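Local coordinates for fatty acid CoA ligase (Marinactinospora thermotolerans, PDB 6SQ8), which is an AMP-binding enzyme of the ANL superfamily, with adenosine monophosphate and 1-ethanoyl-9H-pyrido[3,4-b]indole-3-carboxylic acid bound, at residues A54-N59 against V78-T83; W194-P199 against Q211-T216; E332-S337 against E348-S353. All coordinates share one frame; numbering follows the deposited sequence.

Contact 1 of 3, residues A54-N59 against V78-T83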
ATOM      1  N   ALA A  54      -7.323 -12.730  13.651  1.00 42.67           N
ATOM      2  CA  ALA A  54      -6.695 -11.422  13.840  1.00 43.86           C
ATOM      3  C   ALA A  54      -5.240 -11.616  14.292  1.00 44.37           C
ATOM      4  O   ALA A  54      -4.976 -12.363  15.218  1.00 45.65           O
ATOM      5  CB  ALA A  54      -7.471 -10.603  14.838  1.00 43.51           C
ATOM      6  N   CYS A  55      -4.307 -10.931  13.633  1.00 37.62           N
ATOM      7  CA  CYS A  55      -2.918 -11.128  13.867  1.00 34.38           C
ATOM      8  C   CYS A  55      -2.233  -9.787  14.118  1.00 39.45           C
ATOM      9  O   CYS A  55      -2.330  -8.858  13.309  1.00 42.97           O
ATOM     10  CB  CYS A  55      -2.273 -11.835  12.694  1.00 32.98           C
ATOM     11  SG  CYS A  55      -2.956 -13.487  12.411  1.00 34.01           S
ATOM     12  N   LEU A  56      -1.540  -9.718  15.262  1.00 42.32           N
ATOM     13  CA  LEU A  56      -0.836  -8.540  15.748  1.00 39.06           C
ATOM     14  C   LEU A  56       0.644  -8.892  15.910  1.00 37.14           C
ATOM     15  O   LEU A  56       1.018  -9.676  16.781  1.00 36.98           O
ATOM     16  CB  LEU A  56      -1.467  -8.151  17.085  1.00 40.05           C
ATOM     17  CG  LEU A  56      -0.986  -6.839  17.693  1.00 41.55           C
ATOM     18  CD1 LEU A  56      -1.445  -5.632  16.891  1.00 41.87           C
ATOM     19  CD2 LEU A  56      -1.480  -6.724  19.125  1.00 42.96           C
ATOM     20  N   HIS A  57       1.487  -8.325  15.046  1.00 35.70           N
ATOM     21  CA  HIS A  57       2.897  -8.698  15.009  1.00 35.91           C
ATOM     22  C   HIS A  57       3.729  -7.570  14.418  1.00 35.13           C
ATOM     23  O   HIS A  57       3.213  -6.646  13.831  1.00 36.33           O
ATOM     24  CB  HIS A  57       3.086  -9.963  14.174  1.00 40.48           C
ATOM     25  CG  HIS A  57       2.509  -9.845  12.803  1.00 42.88           C
ATOM     26  ND1 HIS A  57       1.353 -10.503  12.439  1.00 45.06           N
ATOM     27  CD2 HIS A  57       2.883  -9.112  11.734  1.00 42.19           C
ATOM     28  CE1 HIS A  57       1.068 -10.215  11.192  1.00 44.08           C
ATOM     29  NE2 HIS A  57       1.977  -9.349  10.748  1.00 44.12           N
ATOM     30  N   ALA A  58       5.040  -7.700  14.576  1.00 37.97           N
ATOM     31  CA  ALA A  58       6.014  -6.838  13.935  1.00 38.38           C
ATOM     32  C   ALA A  58       6.436  -7.487  12.606  1.00 36.48           C
ATOM     33  O   ALA A  58       5.817  -8.436  12.160  1.00 36.69           O
ATOM     34  CB  ALA A  58       7.177  -6.651  14.881  1.00 40.20           C
ATOM     35  N   ASN A  59       7.490  -6.967  11.971  1.00 33.78           N
ATOM     36  CA  ASN A  59       8.016  -7.549  10.750  1.00 32.25           C
ATOM     37  C   ASN A  59       9.001  -8.652  11.122  1.00 31.43           C
ATOM     38  O   ASN A  59      10.198  -8.444  11.055  1.00 37.11           O
ATOM     39  CB  ASN A  59       8.664  -6.506   9.836  1.00 32.43           C
ATOM     40  CG  ASN A  59       7.656  -5.712   9.031  1.00 33.05           C
ATOM     41  OD1 ASN A  59       6.501  -5.561   9.452  1.00 30.14           O
ATOM     42  ND2 ASN A  59       8.087  -5.219   7.874  1.00 27.72           N
ATOM     43  N   VAL A  78      -6.526 -11.427   9.107  1.00 36.26           N
ATOM     44  CA  VAL A  78      -6.865 -10.043   9.433  1.00 39.39           C
ATOM     45  C   VAL A  78      -5.649  -9.407  10.121  1.00 39.94           C
ATOM     46  O   VAL A  78      -5.493  -9.511  11.330  1.00 36.72           O
ATOM     47  CB  VAL A  78      -8.118  -9.969  10.328  1.00 37.85           C
ATOM     48  CG1 VAL A  78      -8.436  -8.541  10.743  1.00 36.51           C
ATOM     49  CG2 VAL A  78      -9.319 -10.625   9.670  1.00 36.93           C
ATOM     50  N   GLY A  79      -4.778  -8.786   9.322  1.00 38.88           N
ATOM     51  CA  GLY A  79      -3.571  -8.138   9.802  1.00 36.86           C
ATOM     52  C   GLY A  79      -3.872  -6.817  10.493  1.00 38.28           C
ATOM     53  O   GLY A  79      -4.340  -5.860   9.866  1.00 38.82           O
ATOM     54  N   LEU A  80      -3.603  -6.768  11.801  1.00 39.84           N
ATOM     55  CA  LEU A  80      -3.793  -5.576  12.596  1.00 40.35           C
ATOM     56  C   LEU A  80      -2.596  -4.640  12.417  1.00 40.81           C
ATOM     57  O   LEU A  80      -1.486  -4.924  12.855  1.00 40.60           O
ATOM     58  CB  LEU A  80      -3.978  -5.985  14.056  1.00 38.81           C
ATOM     59  CG  LEU A  80      -5.250  -6.769  14.335  1.00 39.09           C
ATOM     60  CD1 LEU A  80      -5.241  -7.320  15.754  1.00 41.28           C
ATOM     61  CD2 LEU A  80      -6.469  -5.892  14.111  1.00 36.95           C
ATOM     62  N   ARG A  81      -2.882  -3.510  11.774  1.00 44.64           N
ATOM     63  CA  ARG A  81      -1.926  -2.494  11.359  1.00 50.30           C
ATOM     64  C   ARG A  81      -1.237  -1.912  12.592  1.00 53.85           C
ATOM     65  O   ARG A  81      -1.912  -1.536  13.549  1.00 52.03           O
ATOM     66  CB  ARG A  81      -2.707  -1.424  10.594  1.00 52.21           C
ATOM     67  CG  ARG A  81      -1.931  -0.656   9.536  1.00 57.99           C
ATOM     68  CD  ARG A  81      -2.909  -0.026   8.562  1.00 59.03           C
ATOM     69  NE  ARG A  81      -3.688  -1.057   7.880  1.00 54.89           N
ATOM     70  CZ  ARG A  81      -4.916  -0.903   7.427  1.00 49.59           C
ATOM     71  NH1 ARG A  81      -5.560   0.229   7.636  1.00 45.97           N
ATOM     72  NH2 ARG A  81      -5.495  -1.893   6.776  1.00 52.21           N
ATOM     73  N   PRO A  82       0.114  -1.811  12.625  1.00 57.35           N
ATOM     74  CA  PRO A  82       0.808  -1.196  13.763  1.00 58.17           C
ATOM     75  C   PRO A  82       0.540   0.310  13.973  1.00 56.73           C
ATOM     76  O   PRO A  82       0.510   0.762  15.118  1.00 54.91           O
ATOM     77  CB  PRO A  82       2.289  -1.437  13.454  1.00 55.20           C
ATOM     78  CG  PRO A  82       2.340  -1.608  11.964  1.00 56.36           C
ATOM     79  CD  PRO A  82       1.040  -2.291  11.590  1.00 55.36           C
ATOM     80  N   THR A  83       0.332   1.057  12.885  1.00 56.59           N
ATOM     81  CA  THR A  83       0.074   2.515  12.956  1.00 60.99           C
ATOM     82  C   THR A  83      -1.359   2.829  13.423  1.00 62.31           C
ATOM     83  O   THR A  83      -1.647   3.965  13.785  1.00 65.47           O
ATOM     84  CB  THR A  83       0.310   3.215  11.607  1.00 60.76           C
ATOM     85  OG1 THR A  83      -0.374   2.458  10.612  1.00 60.44           O
ATOM     86  CG2 THR A  83       1.777   3.335  11.247  1.00 56.66           C
TER
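Leu80 reaches across to the strand carrying Cys55 and Ala54, and these three residues give up the most surface where the strand end 54-56 lies alongside 78-80, running the same way. Past this short pairing both chains leave for loops. Cys55 does the backbone work. Its N donates to Val78 O at 3.0 Å, while its O accepts from Leu80 N at 2.9 Å with the N-H pointing nearly straight at it (166°). Cys55 thus bonds to the residues before and after Gly79, the usual pattern of parallel strands. Ala54 CA adds a weaker CA-H...O contact to Val78 O at 3.4 Å.

The backbone of Leu80 also places its CB 3.4 Å from Cys55 O, close beside the same oxygen that accepts its N-H. CG stands anti to the carbonyl carbon and beside the backbone N (chi1 -66°), which keeps it near that oxygen, at 3.7 Å from Cys55 O, and sends branch CD1 on toward Ala54. There Leu80 CD1 lies 4.1 Å from Ala54 CB and equally far from Leu56 CB. Leu56 answers from its own branch: its CD1 comes 3.8 Å from Leu80 CB, the two leucines crossing at about a right angle.

Strand 52-56 lies between 76-79 and 98-103 in a five-stranded parallel sheet, and helix 61-72 completes the beta-alpha-beta unit. Ala54 and Leu56 bond mainly to strand 98-103, while Cys55 turns its N-H and C=O to 78-80. Leu101 touches both Ala54 and Leu80, and helix 108-117 covers Leu56.

Chemically the join divides cleanly: hydrogen bonding across it is all main chain, whereas the side chains that meet are purely aliphatic, which suits a buried strand pair whose side chains bring no charge into the contact.

Contact 2 of 3, residues W194-P199 against Q211-T216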
ATOM      1  N   TRP A 194      13.826 -13.437  -6.432  1.00 31.45           N
ATOM      2  CA  TRP A 194      14.068 -12.116  -5.924  1.00 27.58           C
ATOM      3  C   TRP A 194      14.689 -12.223  -4.526  1.00 28.71           C
ATOM      4  O   TRP A 194      14.333 -13.110  -3.756  1.00 28.88           O
ATOM      5  CB  TRP A 194      12.737 -11.355  -5.821  1.00 25.48           C
ATOM      6  CG  TRP A 194      11.851 -11.418  -7.024  1.00 22.45           C
ATOM      7  CD1 TRP A 194      12.224 -11.430  -8.339  1.00 23.24           C
ATOM      8  CD2 TRP A 194      10.422 -11.401  -7.019  1.00 20.99           C
ATOM      9  NE1 TRP A 194      11.122 -11.433  -9.156  1.00 22.63           N
ATOM     10  CE2 TRP A 194      10.002 -11.414  -8.366  1.00 22.09           C
ATOM     11  CE3 TRP A 194       9.451 -11.408  -6.015  1.00 21.20           C
ATOM     12  CZ2 TRP A 194       8.652 -11.452  -8.725  1.00 23.10           C
ATOM     13  CZ3 TRP A 194       8.119 -11.432  -6.366  1.00 20.89           C
ATOM     14  CH2 TRP A 194       7.725 -11.459  -7.707  1.00 22.66           C
ATOM     15  N   ARG A 195      15.593 -11.300  -4.190  1.00 30.45           N
ATOM     16  CA  ARG A 195      15.938 -10.997  -2.812  1.00 30.76           C
ATOM     17  C   ARG A 195      15.243  -9.676  -2.483  1.00 27.89           C
ATOM     18  O   ARG A 195      15.730  -8.595  -2.833  1.00 27.49           O
ATOM     19  CB  ARG A 195      17.453 -10.949  -2.618  1.00 36.55           C
ATOM     20  CG  ARG A 195      18.098 -12.289  -2.275  1.00 45.58           C
ATOM     21  CD  ARG A 195      18.422 -13.246  -3.428  1.00 54.74           C
ATOM     22  NE  ARG A 195      19.355 -12.804  -4.469  1.00 64.02           N
ATOM     23  CZ  ARG A 195      20.352 -11.929  -4.308  1.00 64.32           C
ATOM     24  NH1 ARG A 195      20.655 -11.517  -3.090  1.00 65.31           N
ATOM     25  NH2 ARG A 195      21.016 -11.457  -5.357  1.00 52.32           N
ATOM     26  N   PHE A 196      14.064  -9.786  -1.868  1.00 25.78           N
ATOM     27  CA  PHE A 196      13.106  -8.694  -1.783  1.00 24.19           C
ATOM     28  C   PHE A 196      13.108  -8.118  -0.367  1.00 23.85           C
ATOM     29  O   PHE A 196      12.706  -8.779   0.591  1.00 23.07           O
ATOM     30  CB  PHE A 196      11.716  -9.172  -2.183  1.00 23.79           C
ATOM     31  CG  PHE A 196      10.799  -8.104  -2.714  1.00 23.88           C
ATOM     32  CD1 PHE A 196      10.511  -6.970  -1.974  1.00 24.59           C
ATOM     33  CD2 PHE A 196      10.169  -8.259  -3.936  1.00 24.09           C
ATOM     34  CE1 PHE A 196       9.647  -5.999  -2.461  1.00 24.38           C
ATOM     35  CE2 PHE A 196       9.304  -7.293  -4.427  1.00 24.33           C
ATOM     36  CZ  PHE A 196       9.036  -6.168  -3.680  1.00 24.09           C
ATOM     37  N   LEU A 197      13.540  -6.856  -0.272  1.00 25.91           N
ATOM     38  CA  LEU A 197      13.643  -6.114   0.969  1.00 25.02           C
ATOM     39  C   LEU A 197      12.267  -5.526   1.284  1.00 22.77           C
ATOM     40  O   LEU A 197      11.699  -4.777   0.487  1.00 20.08           O
ATOM     41  CB  LEU A 197      14.674  -4.999   0.766  1.00 28.24           C
ATOM     42  CG  LEU A 197      15.569  -4.645   1.956  1.00 31.47           C
ATOM     43  CD1 LEU A 197      15.979  -3.169   1.935  1.00 30.37           C
ATOM     44  CD2 LEU A 197      14.913  -4.975   3.278  1.00 35.37           C
ATOM     45  N   ILE A 198      11.739  -5.860   2.450  1.00 22.14           N
ATOM     46  CA  ILE A 198      10.427  -5.418   2.822  1.00 24.00           C
ATOM     47  C   ILE A 198      10.501  -4.688   4.152  1.00 24.53           C
ATOM     48  O   ILE A 198      10.479  -5.311   5.206  1.00 27.07           O
ATOM     49  CB  ILE A 198       9.441  -6.596   2.879  1.00 24.51           C
ATOM     50  CG1 ILE A 198       9.515  -7.409   1.585  1.00 24.66           C
ATOM     51  CG2 ILE A 198       8.039  -6.085   3.155  1.00 23.37           C
ATOM     52  CD1 ILE A 198       8.415  -8.407   1.413  1.00 24.90           C
ATOM     53  N   PRO A 199      10.564  -3.346   4.117  1.00 24.70           N
ATOM     54  CA  PRO A 199      10.477  -2.522   5.316  1.00 25.28           C
ATOM     55  C   PRO A 199       9.080  -1.953   5.600  1.00 25.45           C
ATOM     56  O   PRO A 199       8.923  -1.211   6.554  1.00 29.64           O
ATOM     57  CB  PRO A 199      11.433  -1.392   4.917  1.00 25.97           C
ATOM     58  CG  PRO A 199      11.132  -1.171   3.451  1.00 26.84           C
ATOM     59  CD  PRO A 199      10.774  -2.539   2.907  1.00 26.41           C
ATOM     60  N   GLN A 211       4.663 -13.067   0.334  1.00 28.51           N
ATOM     61  CA  GLN A 211       4.069 -14.283  -0.243  1.00 28.83           C
ATOM     62  C   GLN A 211       4.443 -14.406  -1.727  1.00 28.24           C
ATOM     63  O   GLN A 211       4.830 -15.490  -2.163  1.00 28.09           O
ATOM     64  CB  GLN A 211       2.559 -14.316  -0.001  1.00 29.26           C
ATOM     65  CG  GLN A 211       2.220 -14.718   1.427  1.00 31.57           C
ATOM     66  CD  GLN A 211       0.758 -14.974   1.685  1.00 32.50           C
ATOM     67  OE1 GLN A 211      -0.131 -14.469   0.988  1.00 33.18           O
ATOM     68  NE2 GLN A 211       0.514 -15.723   2.748  1.00 32.29           N
ATOM     69  N   CYS A 212       4.354 -13.299  -2.484  1.00 25.93           N
ATOM     70  CA  CYS A 212       4.793 -13.279  -3.875  1.00 23.48           C
ATOM     71  C   CYS A 212       6.258 -13.719  -3.968  1.00 21.58           C
ATOM     72  O   CYS A 212       6.629 -14.493  -4.823  1.00 21.80           O
ATOM     73  CB  CYS A 212       4.620 -11.896  -4.482  1.00 24.35           C
ATOM     74  SG  CYS A 212       2.884 -11.454  -4.707  1.00 25.37           S
ATOM     75  N   THR A 213       7.088 -13.213  -3.062  1.00 21.39           N
ATOM     76  CA  THR A 213       8.514 -13.495  -3.053  1.00 21.37           C
ATOM     77  C   THR A 213       8.740 -14.988  -2.798  1.00 22.65           C
ATOM     78  O   THR A 213       9.537 -15.635  -3.504  1.00 23.13           O
ATOM     79  CB  THR A 213       9.240 -12.613  -2.035  1.00 20.65           C
ATOM     80  OG1 THR A 213       8.984 -11.280  -2.462  1.00 20.86           O
ATOM     81  CG2 THR A 213      10.726 -12.875  -1.946  1.00 20.02           C
ATOM     82  N   LEU A 214       8.034 -15.540  -1.802  1.00 23.15           N
ATOM     83  CA  LEU A 214       8.197 -16.949  -1.462  1.00 22.81           C
ATOM     84  C   LEU A 214       7.741 -17.824  -2.637  1.00 23.14           C
ATOM     85  O   LEU A 214       8.453 -18.745  -3.025  1.00 25.98           O
ATOM     86  CB  LEU A 214       7.411 -17.265  -0.195  1.00 22.50           C
ATOM     87  CG  LEU A 214       8.004 -16.725   1.108  1.00 22.66           C
ATOM     88  CD1 LEU A 214       7.061 -16.958   2.276  1.00 22.24           C
ATOM     89  CD2 LEU A 214       9.341 -17.370   1.399  1.00 23.15           C
ATOM     90  N   ALA A 215       6.586 -17.493  -3.219  1.00 22.12           N
ATOM     91  CA  ALA A 215       5.925 -18.320  -4.212  1.00 23.53           C
ATOM     92  C   ALA A 215       6.767 -18.456  -5.476  1.00 23.95           C
ATOM     93  O   ALA A 215       6.613 -19.424  -6.216  1.00 26.84           O
ATOM     94  CB  ALA A 215       4.575 -17.730  -4.534  1.00 24.80           C
ATOM     95  N   THR A 216       7.627 -17.466  -5.727  1.00 25.11           N
ATOM     96  CA  THR A 216       8.433 -17.390  -6.940  1.00 24.44           C
ATOM     97  C   THR A 216       9.850 -17.894  -6.668  1.00 24.49           C
ATOM     98  O   THR A 216      10.729 -17.780  -7.528  1.00 24.34           O
ATOM     99  CB  THR A 216       8.478 -15.967  -7.504  1.00 27.20           C
ATOM    100  OG1 THR A 216       8.875 -15.030  -6.491  1.00 26.96           O
ATOM    101  CG2 THR A 216       7.164 -15.540  -8.123  1.00 27.98           C
TER
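Trp194 lays its indole against the end of helix 205-215 and Thr216 just beyond it. From CB, CG leaves anti to the carbonyl carbon (chi1 -48°), and chi1 and chi2 (-36°) together bring the six-membered half to the helix. At CE3, Thr213 OG1 approaches the edge, in the ring plane, 3.6 Å away. Thr216 OG1 lies over one face, offset toward the rim, 3.7 Å from both CE3 and CZ3 of Trp194; it is also close to the carbonyls of Cys212 and Thr213. CZ3 touches Cys212 CB at 4.0 Å, and CH2 at the tip meets Thr216 CG2 at 4.1 Å. On the five-membered side, NE1 is hydrogen-bonded to Gly190 O.

Thr213 also serves the next inward-facing residue of the strand: its OG1 lies 3.5 Å from Phe196 CB, although its hydrogen bond goes to Leu209 O within the helix.

The helix bridges strands 195-198 and 219-222, which pair in parallel, and strand 242-245 flanks 195-198 on its other edge. There His242 meets both aromatic rings and Phe244, which lines the pocket of 1-ethanoyl-9H-pyrido[3,4-b]indole-3-carboxylic acid, touches Phe196, while helix 175-189 packs on Trp194, Cys212 and Thr216 and helix 61-72 on Gln211.

Contact 3 of 3, residues E332-S337 against E348-S353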
ATOM      1  N   GLU A 332     -11.392   1.875 -17.357  1.00 32.07           N
ATOM      2  CA  GLU A 332     -12.195   2.831 -18.088  1.00 35.13           C
ATOM      3  C   GLU A 332     -12.191   4.162 -17.338  1.00 34.94           C
ATOM      4  O   GLU A 332     -12.035   4.181 -16.119  1.00 36.85           O
ATOM      5  CB  GLU A 332     -13.633   2.343 -18.249  1.00 38.64           C
ATOM      6  CG  GLU A 332     -13.833   1.410 -19.429  1.00 41.17           C
ATOM      7  CD  GLU A 332     -15.248   0.884 -19.585  1.00 42.61           C
ATOM      8  OE1 GLU A 332     -16.142   1.241 -18.765  1.00 39.58           O
ATOM      9  OE2 GLU A 332     -15.443   0.109 -20.529  1.00 50.75           O
ATOM     10  N   ILE A 333     -12.339   5.254 -18.094  1.00 33.92           N
ATOM     11  CA  ILE A 333     -12.578   6.575 -17.563  1.00 33.57           C
ATOM     12  C   ILE A 333     -14.046   6.915 -17.834  1.00 32.42           C
ATOM     13  O   ILE A 333     -14.483   6.795 -18.953  1.00 33.28           O
ATOM     14  CB  ILE A 333     -11.610   7.600 -18.194  1.00 33.67           C
ATOM     15  CG1 ILE A 333     -10.153   7.121 -18.137  1.00 32.31           C
ATOM     16  CG2 ILE A 333     -11.785   8.967 -17.532  1.00 33.38           C
ATOM     17  CD1 ILE A 333      -9.590   7.033 -16.721  1.00 31.24           C
ATOM     18  N   ARG A 334     -14.788   7.331 -16.804  1.00 32.62           N
ATOM     19  CA  ARG A 334     -16.229   7.475 -16.881  1.00 34.63           C
ATOM     20  C   ARG A 334     -16.698   8.792 -16.258  1.00 35.91           C
ATOM     21  O   ARG A 334     -16.089   9.301 -15.326  1.00 38.16           O
ATOM     22  CB  ARG A 334     -16.916   6.345 -16.110  1.00 38.43           C
ATOM     23  CG  ARG A 334     -16.679   4.953 -16.664  1.00 37.98           C
ATOM     24  CD  ARG A 334     -17.539   3.941 -15.933  1.00 36.31           C
ATOM     25  NE  ARG A 334     -17.349   2.597 -16.466  1.00 36.30           N
ATOM     26  CZ  ARG A 334     -17.851   1.506 -15.909  1.00 34.63           C
ATOM     27  NH1 ARG A 334     -18.574   1.602 -14.802  1.00 33.39           N
ATOM     28  NH2 ARG A 334     -17.616   0.331 -16.464  1.00 32.43           N
ATOM     29  N   ASP A 335     -17.842   9.281 -16.749  1.00 39.77           N
ATOM     30  CA  ASP A 335     -18.492  10.491 -16.253  1.00 43.24           C
ATOM     31  C   ASP A 335     -19.389  10.147 -15.060  1.00 44.61           C
ATOM     32  O   ASP A 335     -19.488   8.975 -14.668  1.00 39.78           O
ATOM     33  CB  ASP A 335     -19.247  11.212 -17.377  1.00 46.77           C
ATOM     34  CG  ASP A 335     -20.309  10.392 -18.094  1.00 49.09           C
ATOM     35  OD1 ASP A 335     -20.733   9.354 -17.556  1.00 48.98           O
ATOM     36  OD2 ASP A 335     -20.708  10.800 -19.206  1.00 53.14           O
ATOM     37  N   ASP A 336     -20.012  11.196 -14.496  1.00 55.00           N
ATOM     38  CA  ASP A 336     -20.982  11.129 -13.377  1.00 57.02           C
ATOM     39  C   ASP A 336     -22.130  10.180 -13.742  1.00 57.06           C
ATOM     40  O   ASP A 336     -22.618   9.438 -12.887  1.00 50.18           O
ATOM     41  CB  ASP A 336     -21.564  12.504 -13.030  1.00 61.43           C
ATOM     42  CG  ASP A 336     -20.535  13.610 -12.871  1.00 76.26           C
ATOM     43  OD1 ASP A 336     -19.650  13.725 -13.761  1.00 85.01           O
ATOM     44  OD2 ASP A 336     -20.634  14.365 -11.871  1.00 81.26           O
ATOM     45  N   SER A 337     -22.546  10.213 -15.023  1.00 60.54           N
ATOM     46  CA  SER A 337     -23.583   9.331 -15.569  1.00 60.79           C
ATOM     47  C   SER A 337     -23.145   7.863 -15.445  1.00 60.85           C
ATOM     48  O   SER A 337     -23.815   7.078 -14.792  1.00 63.03           O
ATOM     49  CB  SER A 337     -23.905   9.717 -17.006  1.00 62.74           C
ATOM     50  OG  SER A 337     -24.347   8.616 -17.794  1.00 63.18           O
ATOM     51  N   GLU A 348     -13.756   9.470 -13.666  1.00 35.79           N
ATOM     52  CA  GLU A 348     -13.531   8.480 -12.627  1.00 36.65           C
ATOM     53  C   GLU A 348     -12.888   7.230 -13.226  1.00 34.99           C
ATOM     54  O   GLU A 348     -13.321   6.739 -14.261  1.00 35.73           O
ATOM     55  CB  GLU A 348     -14.830   8.044 -11.960  1.00 41.15           C
ATOM     56  CG  GLU A 348     -15.526   9.130 -11.183  1.00 48.10           C
ATOM     57  CD  GLU A 348     -16.824   8.659 -10.550  1.00 47.09           C
ATOM     58  OE1 GLU A 348     -16.769   7.673  -9.788  1.00 49.86           O
ATOM     59  OE2 GLU A 348     -17.874   9.261 -10.845  1.00 46.01           O
ATOM     60  N   VAL A 349     -11.865   6.721 -12.530  1.00 32.48           N
ATOM     61  CA  VAL A 349     -11.138   5.531 -12.917  1.00 29.07           C
ATOM     62  C   VAL A 349     -11.907   4.315 -12.387  1.00 28.41           C
ATOM     63  O   VAL A 349     -12.152   4.198 -11.184  1.00 25.04           O
ATOM     64  CB  VAL A 349      -9.696   5.588 -12.382  1.00 29.70           C
ATOM     65  CG1 VAL A 349      -8.917   4.322 -12.690  1.00 28.40           C
ATOM     66  CG2 VAL A 349      -8.957   6.825 -12.899  1.00 31.17           C
ATOM     67  N   TRP A 350     -12.336   3.450 -13.310  1.00 29.80           N
ATOM     68  CA  TRP A 350     -12.992   2.188 -12.993  1.00 29.76           C
ATOM     69  C   TRP A 350     -12.118   1.046 -13.494  1.00 30.54           C
ATOM     70  O   TRP A 350     -11.482   1.157 -14.547  1.00 31.91           O
ATOM     71  CB  TRP A 350     -14.385   2.093 -13.618  1.00 29.67           C
ATOM     72  CG  TRP A 350     -15.399   3.006 -13.014  1.00 28.79           C
ATOM     73  CD1 TRP A 350     -15.449   4.356 -13.157  1.00 29.88           C
ATOM     74  CD2 TRP A 350     -16.530   2.649 -12.203  1.00 28.76           C
ATOM     75  NE1 TRP A 350     -16.531   4.863 -12.489  1.00 31.50           N
ATOM     76  CE2 TRP A 350     -17.210   3.842 -11.888  1.00 29.35           C
ATOM     77  CE3 TRP A 350     -17.041   1.446 -11.712  1.00 30.70           C
ATOM     78  CZ2 TRP A 350     -18.357   3.874 -11.102  1.00 28.29           C
ATOM     79  CZ3 TRP A 350     -18.189   1.468 -10.945  1.00 30.46           C
ATOM     80  CH2 TRP A 350     -18.840   2.668 -10.654  1.00 28.80           C
ATOM     81  N   VAL A 351     -12.140  -0.054 -12.741  1.00 29.47           N
ATOM     82  CA  VAL A 351     -11.218  -1.138 -12.916  1.00 30.18           C
ATOM     83  C   VAL A 351     -11.995  -2.463 -12.891  1.00 29.14           C
ATOM     84  O   VAL A 351     -12.912  -2.626 -12.108  1.00 27.67           O
ATOM     85  CB  VAL A 351     -10.132  -1.056 -11.826  1.00 32.58           C
ATOM     86  CG1 VAL A 351      -9.470  -2.394 -11.544  1.00 35.83           C
ATOM     87  CG2 VAL A 351      -9.092  -0.003 -12.160  1.00 34.12           C
ATOM     88  N   ARG A 352     -11.630  -3.381 -13.791  1.00 31.77           N
ATOM     89  CA  ARG A 352     -12.080  -4.771 -13.805  1.00 34.16           C
ATOM     90  C   ARG A 352     -10.830  -5.640 -13.947  1.00 31.09           C
ATOM     91  O   ARG A 352     -10.058  -5.461 -14.880  1.00 28.37           O
ATOM     92  CB  ARG A 352     -13.105  -4.987 -14.930  1.00 40.11           C
ATOM     93  CG  ARG A 352     -13.545  -6.437 -15.150  1.00 45.46           C
ATOM     94  CD  ARG A 352     -14.827  -6.623 -15.961  1.00 52.07           C
ATOM     95  NE  ARG A 352     -14.729  -6.249 -17.376  1.00 61.34           N
ATOM     96  CZ  ARG A 352     -15.693  -6.391 -18.301  1.00 62.93           C
ATOM     97  NH1 ARG A 352     -16.921  -6.755 -17.953  1.00 59.77           N
ATOM     98  NH2 ARG A 352     -15.415  -6.171 -19.578  1.00 57.14           N
ATOM     99  N   SER A 353     -10.624  -6.556 -12.998  1.00 32.55           N
ATOM    100  CA  SER A 353      -9.440  -7.421 -13.003  1.00 35.12           C
ATOM    101  C   SER A 353      -9.656  -8.630 -12.099  1.00 31.84           C
ATOM    102  O   SER A 353     -10.468  -8.581 -11.177  1.00 31.50           O
ATOM    103  CB  SER A 353      -8.198  -6.664 -12.585  1.00 35.91           C
ATOM    104  OG  SER A 353      -7.966  -6.788 -11.186  1.00 35.51           O
TER
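Arg334 and Trp350 both leave their strands with CG anti to the carbonyl carbon (chi1 -64° and -70°), and the arginine chain then runs extended as far as NE, crossing the indole. Its CD sits over the five-membered ring, 3.5 Å from Trp350 CD1, in a CH-pi contact. Farther along, the guanidinium lies nearly flat on the indole, planes 25° apart, its CZ 4.3 Å from the centroid of the five-membered ring of Trp350 in a cation-pi contact. NH1 comes close over the six-membered half, 3.5 Å from Trp350 CE3. Glu332 fixes the rotation of the guanidinium through a side-on salt bridge: Arg334 NE and Arg334 NH2 both hydrogen-bond to Glu332 OE1, each at 2.9 Å, with OE1 in the guanidinium plane.

Strands 330-334 and 347-352 are antiparallel, with Glu332-Trp350 and Arg334-Glu348 as hydrogen-bonded pairs around the non-hydrogen-bonded pair Ile333-Val349. Strand 347-352 also pairs with 375-378 and 380-384, consistent with the beta-barrel part of the large domain in ANL enzymes. On the face with Arg334, Trp375 makes a further cation-pi contact to the arginine.

The other face is apolar. Ile333 and Val349 lie side by side, with Ile333 CD1 3.9 Å from Val349 CG2, and Leu390 and Leu392 of strand 390-395 touch them there.

Overall arrangement
Along the chain the three contacts follow in series, all in the AMP-binding enzyme region. Contacts 1 and 2 are neighbours, their centres about 19 Å apart, and they touch where Asn59 ND2 packs 3.6 Å from Ile198 O. Each joins parts of a beta-alpha-beta unit, and helix 61-72 of the first packs on helix 205-215 of the second. Contact 3 stands apart: its centre is about 33 Å from that of contact 1, across the chain's centre, and about 32 Å from that of contact 2. Contacts 2 and 3 each approach a different ligand: the side chain of Cys212 is about 8 Å from 1-ethanoyl-9H-pyrido[3,4-b]indole-3-carboxylic acid, and the side chain of Val349 about 8 Å from adenosine monophosphate.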